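PDB 5B68: 4-alpha-glucanotransferase from Corynebacterium glutamicum, which is an amylomaltase that joins an N-terminal beta-sandwich domain to a TIM-barrel domain of the glucanotransferase family. Local coordinates for residues R67-P72 against N116-R121; L85-H90 against A97-E102. All blocks are in the same frame, centred on the assembly; numbering follows the deposited sequence.

Contact 1 of 2, residues R67-P72 against N116-R121; sequences REFTRP and NWTAPR. With SO4 (sulfate ion), chain G.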
loop_
_atom_site.group_PDB
_atom_site.type_symbol
_atom_site.label_atom_id
_atom_site.label_comp_id
_atom_site.label_asym_id
_atom_site.label_seq_id
_atom_site.Cartn_x
_atom_site.Cartn_y
_atom_site.Cartn_z
ATOM N N ARG A 67 -23.911 12.283 22.113
ATOM C CA ARG A 67 -22.508 12.020 22.280
ATOM C C ARG A 67 -21.682 13.038 21.514
ATOM O O ARG A 67 -20.663 13.479 22.033
ATOM C CB ARG A 67 -22.196 10.572 21.907
ATOM C CG ARG A 67 -22.540 9.656 23.119
ATOM C CD ARG A 67 -22.810 8.204 22.757
ATOM N NE ARG A 67 -23.254 7.458 23.941
ATOM C CZ ARG A 67 -23.713 6.207 23.890
ATOM N NH1 ARG A 67 -23.792 5.559 22.728
ATOM N NH2 ARG A 67 -24.084 5.574 25.004
ATOM N N GLU A 68 -22.168 13.475 20.354
ATOM C CA GLU A 68 -21.466 14.536 19.607
ATOM C C GLU A 68 -21.492 15.823 20.396
ATOM O O GLU A 68 -20.493 16.542 20.412
ATOM C CB GLU A 68 -22.047 14.807 18.248
ATOM C CG GLU A 68 -21.682 13.766 17.184
ATOM C CD GLU A 68 -20.198 13.594 17.059
ATOM O OE1 GLU A 68 -19.567 14.551 16.568
ATOM O OE2 GLU A 68 -19.668 12.544 17.453
ATOM N N PHE A 69 -22.603 16.067 21.080
ATOM C CA PHE A 69 -22.761 17.317 21.855
ATOM C C PHE A 69 -21.935 17.363 23.097
ATOM O O PHE A 69 -21.697 18.458 23.634
ATOM C CB PHE A 69 -24.268 17.636 22.095
ATOM C CG PHE A 69 -24.519 19.088 22.282
ATOM C CD1 PHE A 69 -24.571 19.912 21.183
ATOM C CD2 PHE A 69 -24.571 19.647 23.579
ATOM C CE1 PHE A 69 -24.790 21.284 21.361
ATOM C CE2 PHE A 69 -24.770 20.992 23.762
ATOM C CZ PHE A 69 -24.843 21.820 22.651
ATOM N N THR A 70 -21.455 16.214 23.598
ATOM C CA THR A 70 -20.643 16.157 24.805
ATOM C C THR A 70 -19.181 15.851 24.514
ATOM O O THR A 70 -18.393 15.647 25.417
ATOM C CB THR A 70 -21.225 15.159 25.810
ATOM O OG1 THR A 70 -21.359 13.871 25.180
ATOM C CG2 THR A 70 -22.599 15.642 26.161
ATOM N N ARG A 71 -18.759 15.901 23.259
ATOM C CA ARG A 71 -17.336 15.814 22.901
ATOM C C ARG A 71 -16.640 17.118 23.251
ATOM O O ARG A 71 -16.946 18.146 22.646
ATOM C CB ARG A 71 -17.170 15.621 21.378
ATOM C CG ARG A 71 -17.400 14.205 20.838
ATOM C CD ARG A 71 -16.894 14.113 19.395
ATOM N NE ARG A 71 -17.177 12.796 18.810
ATOM C CZ ARG A 71 -16.449 11.702 19.041
ATOM N NH1 ARG A 71 -16.820 10.544 18.447
ATOM N NH2 ARG A 71 -15.411 11.747 19.839
ATOM N N PRO A 72 -15.728 17.086 24.184
ATOM C CA PRO A 72 -15.162 18.353 24.576
ATOM C C PRO A 72 -14.362 18.996 23.452
ATOM O O PRO A 72 -14.522 20.216 23.196
ATOM C CB PRO A 72 -14.304 17.995 25.793
ATOM C CG PRO A 72 -14.941 16.759 26.363
ATOM C CD PRO A 72 -15.363 15.996 25.132
ATOM N N ASN A 116 -20.685 31.594 17.801
ATOM C CA ASN A 116 -21.380 30.313 17.834
ATOM C C ASN A 116 -22.770 30.513 18.387
ATOM O O ASN A 116 -22.992 30.845 19.562
ATOM C CB ASN A 116 -20.581 29.270 18.623
ATOM C CG ASN A 116 -21.262 27.914 18.680
ATOM O OD1 ASN A 116 -22.434 27.786 19.055
ATOM N ND2 ASN A 116 -20.525 26.873 18.252
ATOM N N TRP A 117 -23.729 30.153 17.556
ATOM C CA TRP A 117 -25.122 30.397 17.850
ATOM C C TRP A 117 -25.815 29.259 18.455
ATOM O O TRP A 117 -26.999 29.374 18.761
ATOM C CB TRP A 117 -25.831 30.821 16.568
ATOM C CG TRP A 117 -25.171 32.037 15.935
ATOM C CD1 TRP A 117 -24.639 32.122 14.680
ATOM C CD2 TRP A 117 -24.919 33.298 16.563
ATOM N NE1 TRP A 117 -24.126 33.361 14.479
ATOM C CE2 TRP A 117 -24.271 34.100 15.626
ATOM C CE3 TRP A 117 -25.152 33.805 17.833
ATOM C CZ2 TRP A 117 -23.893 35.402 15.902
ATOM C CZ3 TRP A 117 -24.758 35.082 18.113
ATOM C CH2 TRP A 117 -24.165 35.882 17.151
ATOM N N THR A 118 -25.125 28.154 18.687
ATOM C CA THR A 118 -25.807 26.941 19.208
ATOM C C THR A 118 -26.312 27.074 20.636
ATOM O O THR A 118 -25.580 27.502 21.527
ATOM C CB THR A 118 -24.853 25.733 19.101
ATOM O OG1 THR A 118 -24.385 25.652 17.745
ATOM C CG2 THR A 118 -25.532 24.410 19.519
ATOM N N ALA A 119 -27.556 26.632 20.862
ATOM C CA ALA A 119 -28.196 26.689 22.174
ATOM C C ALA A 119 -27.618 25.588 23.076
ATOM O O ALA A 119 -27.392 24.478 22.559
ATOM C CB ALA A 119 -29.711 26.453 22.021
ATOM N N PRO A 120 -27.484 25.834 24.393
ATOM C CA PRO A 120 -27.058 24.779 25.295
ATOM C C PRO A 120 -28.144 23.733 25.427
ATOM O O PRO A 120 -29.274 23.979 25.022
ATOM C CB PRO A 120 -26.763 25.495 26.633
ATOM C CG PRO A 120 -27.439 26.816 26.546
ATOM C CD PRO A 120 -27.854 27.068 25.135
ATOM N N ARG A 121 -27.745 22.534 25.866
ATOM C CA ARG A 121 -28.637 21.393 26.031
ATOM C C ARG A 121 -28.326 20.625 27.300
ATOM O O ARG A 121 -27.174 20.482 27.703
ATOM C CB ARG A 121 -28.546 20.409 24.839
ATOM C CG ARG A 121 -28.586 21.010 23.438
ATOM C CD ARG A 121 -28.544 19.877 22.393
ATOM N NE ARG A 121 -29.394 18.770 22.871
ATOM C CZ ARG A 121 -29.129 17.460 22.752
ATOM N NH1 ARG A 121 -29.956 16.592 23.316
ATOM N NH2 ARG A 121 -28.046 16.987 22.125
HETATM S S SO4 G . -25.352 2.125 23.967
HETATM O O1 SO4 G . -24.593 2.784 22.881
HETATM O O2 SO4 G . -25.457 3.069 25.125
HETATM O O3 SO4 G . -26.728 1.817 23.537
HETATM O O4 SO4 G . -24.505 0.916 24.275
#

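Contact 2 of 2, residues L85-H90 against A97-E102; sequences LVFPVH and ADVHIE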
loop_
_atom_site.group_PDB
_atom_site.type_symbol
_atom_site.label_atom_id
_atom_site.label_comp_id
_atom_site.label_asym_id
_atom_site.label_seq_id
_atom_site.Cartn_x
_atom_site.Cartn_y
_atom_site.Cartn_z
ATOM N N LEU A 85 -9.246 27.210 10.122
ATOM C CA LEU A 85 -10.328 26.327 10.295
ATOM C C LEU A 85 -11.037 26.556 11.634
ATOM O O LEU A 85 -10.370 26.774 12.636
ATOM C CB LEU A 85 -9.801 24.895 10.191
ATOM C CG LEU A 85 -10.825 23.780 10.435
ATOM C CD1 LEU A 85 -10.489 22.606 9.542
ATOM C CD2 LEU A 85 -10.878 23.274 11.857
ATOM N N VAL A 86 -12.362 26.436 11.599
ATOM C CA VAL A 86 -13.222 26.677 12.763
ATOM C C VAL A 86 -13.669 25.319 13.292
ATOM O O VAL A 86 -14.165 24.508 12.538
ATOM C CB VAL A 86 -14.409 27.575 12.430
ATOM C CG1 VAL A 86 -15.344 27.722 13.618
ATOM C CG2 VAL A 86 -13.897 28.959 11.958
ATOM N N PHE A 87 -13.558 25.098 14.607
ATOM C CA PHE A 87 -13.978 23.813 15.236
ATOM C C PHE A 87 -14.830 24.113 16.522
ATOM O O PHE A 87 -14.702 25.176 17.140
ATOM C CB PHE A 87 -12.756 22.922 15.579
ATOM C CG PHE A 87 -11.804 23.534 16.554
ATOM C CD1 PHE A 87 -10.827 24.451 16.149
ATOM C CD2 PHE A 87 -11.917 23.267 17.891
ATOM C CE1 PHE A 87 -10.007 25.062 17.065
ATOM C CE2 PHE A 87 -11.073 23.889 18.810
ATOM C CZ PHE A 87 -10.108 24.754 18.410
ATOM N N PRO A 88 -15.671 23.165 16.916
ATOM C CA PRO A 88 -16.514 23.217 18.105
ATOM C C PRO A 88 -15.823 22.690 19.334
ATOM O O PRO A 88 -15.017 21.782 19.268
ATOM C CB PRO A 88 -17.738 22.362 17.728
ATOM C CG PRO A 88 -17.114 21.329 16.838
ATOM C CD PRO A 88 -16.019 22.002 16.081
ATOM N N VAL A 89 -16.093 23.327 20.457
ATOM C CA VAL A 89 -15.723 22.849 21.785
ATOM C C VAL A 89 -17.027 22.741 22.620
ATOM O O VAL A 89 -17.922 23.593 22.474
ATOM C CB VAL A 89 -14.768 23.857 22.409
ATOM C CG1 VAL A 89 -14.607 23.690 23.907
ATOM C CG2 VAL A 89 -13.382 23.769 21.763
ATOM N N HIS A 90 -17.154 21.705 23.445
ATOM C CA HIS A 90 -18.270 21.528 24.347
ATOM C C HIS A 90 -17.750 21.522 25.769
ATOM O O HIS A 90 -16.812 20.778 26.105
ATOM C CB HIS A 90 -19.008 20.249 24.045
ATOM C CG HIS A 90 -19.548 20.209 22.656
ATOM N ND1 HIS A 90 -20.614 20.989 22.262
ATOM C CD2 HIS A 90 -19.090 19.616 21.543
ATOM C CE1 HIS A 90 -20.855 20.794 20.980
ATOM N NE2 HIS A 90 -19.926 19.991 20.512
ATOM N N ALA A 97 -13.904 27.640 28.780
ATOM C CA ALA A 97 -13.378 26.939 27.627
ATOM C C ALA A 97 -12.004 27.522 27.262
ATOM O O ALA A 97 -11.862 28.354 26.369
ATOM C CB ALA A 97 -14.356 27.011 26.501
ATOM N N ASP A 98 -10.990 27.163 28.038
ATOM C CA ASP A 98 -9.635 27.642 27.751
ATOM C C ASP A 98 -9.064 26.622 26.768
ATOM O O ASP A 98 -9.037 25.435 27.063
ATOM C CB ASP A 98 -8.758 27.741 28.988
ATOM C CG ASP A 98 -9.361 28.625 30.064
ATOM O OD1 ASP A 98 -10.122 29.517 29.688
ATOM O OD2 ASP A 98 -9.090 28.389 31.271
ATOM N N VAL A 99 -8.677 27.118 25.599
ATOM C CA VAL A 99 -8.153 26.291 24.477
ATOM C C VAL A 99 -6.819 26.879 24.036
ATOM O O VAL A 99 -6.664 28.087 23.947
ATOM C CB VAL A 99 -9.117 26.233 23.261
ATOM C CG1 VAL A 99 -8.542 25.334 22.135
ATOM C CG2 VAL A 99 -10.504 25.757 23.675
ATOM N N HIS A 100 -5.829 26.020 23.813
ATOM C CA HIS A 100 -4.602 26.447 23.153
ATOM C C HIS A 100 -4.039 25.288 22.303
ATOM O O HIS A 100 -4.568 24.182 22.356
ATOM C CB HIS A 100 -3.569 26.957 24.162
ATOM C CG HIS A 100 -2.932 25.887 24.964
ATOM N ND1 HIS A 100 -3.513 25.324 26.088
ATOM C CD2 HIS A 100 -1.728 25.296 24.830
ATOM C CE1 HIS A 100 -2.712 24.388 26.556
ATOM N NE2 HIS A 100 -1.627 24.354 25.814
ATOM N N ILE A 101 -3.019 25.645 21.518
ATOM C CA ILE A 101 -2.308 24.726 20.680
ATOM C C ILE A 101 -0.913 24.475 21.220
ATOM O O ILE A 101 -0.180 25.424 21.569
ATOM C CB ILE A 101 -2.238 25.301 19.242
ATOM C CG1 ILE A 101 -3.629 25.461 18.639
ATOM C CG2 ILE A 101 -1.290 24.456 18.366
ATOM C CD1 ILE A 101 -3.610 26.323 17.399
ATOM N N GLU A 102 -0.469 23.211 21.207
ATOM C CA GLU A 102 0.927 22.875 21.432
ATOM C C GLU A 102 1.407 22.280 20.123
ATOM O O GLU A 102 0.904 21.286 19.681
ATOM C CB GLU A 102 1.085 21.888 22.606
ATOM C CG GLU A 102 2.553 21.430 22.662
ATOM C CD GLU A 102 3.103 21.004 24.014
ATOM O OE1 GLU A 102 3.899 20.030 24.002
ATOM O OE2 GLU A 102 2.810 21.684 25.059
#

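Contact 1 of 2, residues R67-P72 against N116-R121
Phe69, near the C-terminal end of helix 54-69, inserts its ring against Thr118 and Ala119 of the loop leading into strand 121-123 and Arg121 at the start of that strand, so that the helix packs against the N-terminal beta-sandwich domain. The compact part of the contact surrounds this buried ring. Arg121 CD stands 3.9 Å from the centroid of the Phe69 ring and only 1° off its normal, a CH-pi contact over the middle of one face. The Phe69 and Thr118 side chains run toward each other, and Thr118 CG2 meets the ring at its edge, near the plane, 3.7 Å from Phe69 CE1. The backbone adds an oblique contact, Ala119 O lying 3.7 Å from Phe69 CZ.

A bend in the Arg121 chain at chi3 (40°) turns the guanidinium toward the root of the Phe69 side chain, bringing Arg121 NH2 to 3.8 Å from Phe69 CB. The guanidinium and ring planes are 58° apart, and Arg121 CZ is 5.4 Å from the Phe69 centroid, so any cation-pi attraction is weak; the guanidinium has a stronger polar partner in Asp66, salt-bridged to Arg121 NH1. Likewise, Glu130 engages the Thr118 hydroxyl, leaving its methyl for the ring.

Toward solvent the contact thins. Thr118 and Ala119 are exposed, and the loop before them is shaped by an Asx turn, Asn116 OD1 accepting from Thr118 N at 2.7 Å. On the helix, Arg67 points away from the loop and its extended side chain reaches a sulfate ion, probably from the crystallisation liquor and also held by Asn45, Arg59 and Gln60. The ion meets the guanidinium edge through paired bonds, Arg67 NH1 to sulfate O1 at 2.9 Å and Arg67 NH2 to sulfate O2 at 2.9 Å.

Contact 2 of 2, residues L85-H90 against A97-E102
Val99 meets both Phe87 and Val89 across the interior of the N-terminal beta-sandwich domain, and its two methyls divide the work. At CB, which makes no close approach of its own to strand 86-92, the side chain forks. CG1 lies anti to the backbone N (chi1 -179°) and runs to the ring of Phe87, where Val99 CG1 is 4.1 Å from Phe87 CZ. It lies at the edge of that ring, near its plane, so the aromatic is met at its far corner and not over a face. The other branch, CG2, turns to Val89, on the strand across the contact: Val99 CG2 and Val89 CG2 are 4.0 Å apart, the two side chains passing alongside one another while pointing opposite ways.

Val89 forks as well, and its second methyl extends the apolar seam by one residue, Val89 CG1 lying 4.2 Å from Ala97 CB. All three contacts are between carbon atoms at about van der Waals distance, and they bury 129 Å² summed over both sides. The closest CA atoms, Val89 CA and Ala97 CA, are 7.5 Å apart, too wide for backbone pairing there; the two segments meet through side chains.

Each strand finds its backbone partners in other strands: Phe87 and Val89 form backbone hydrogen bonds with Phe133 and Ala131 of strand 126-134, whereas strand 98-102 pairs antiparallel with strands 108-114 and 142-150, whose Val111 and Leu146 also pack on Val99.

The centres of contacts 1 and 2 lie about 13 Å apart, toward one side of the chain and more than 30 Å from its centre. Along the chain the segments run 67-72, 85-90, 97-102, 116-121, so contact 2 is enclosed by the pair that forms contact 1. Both involve the same mixed sheet, in which strand 126-134 pairs with 86-92 and 121-123. The two meet at His90: Pro72 O is 3.0 Å from His90 N, a probable hydrogen bond, and the rings of His90 and Phe69 touch with planes at about 45°. Strand 86-92 thus faces the sandwich interior through Phe87 and Val89 and helix 54-69 through His90, linking the inner packing to the preceding helix.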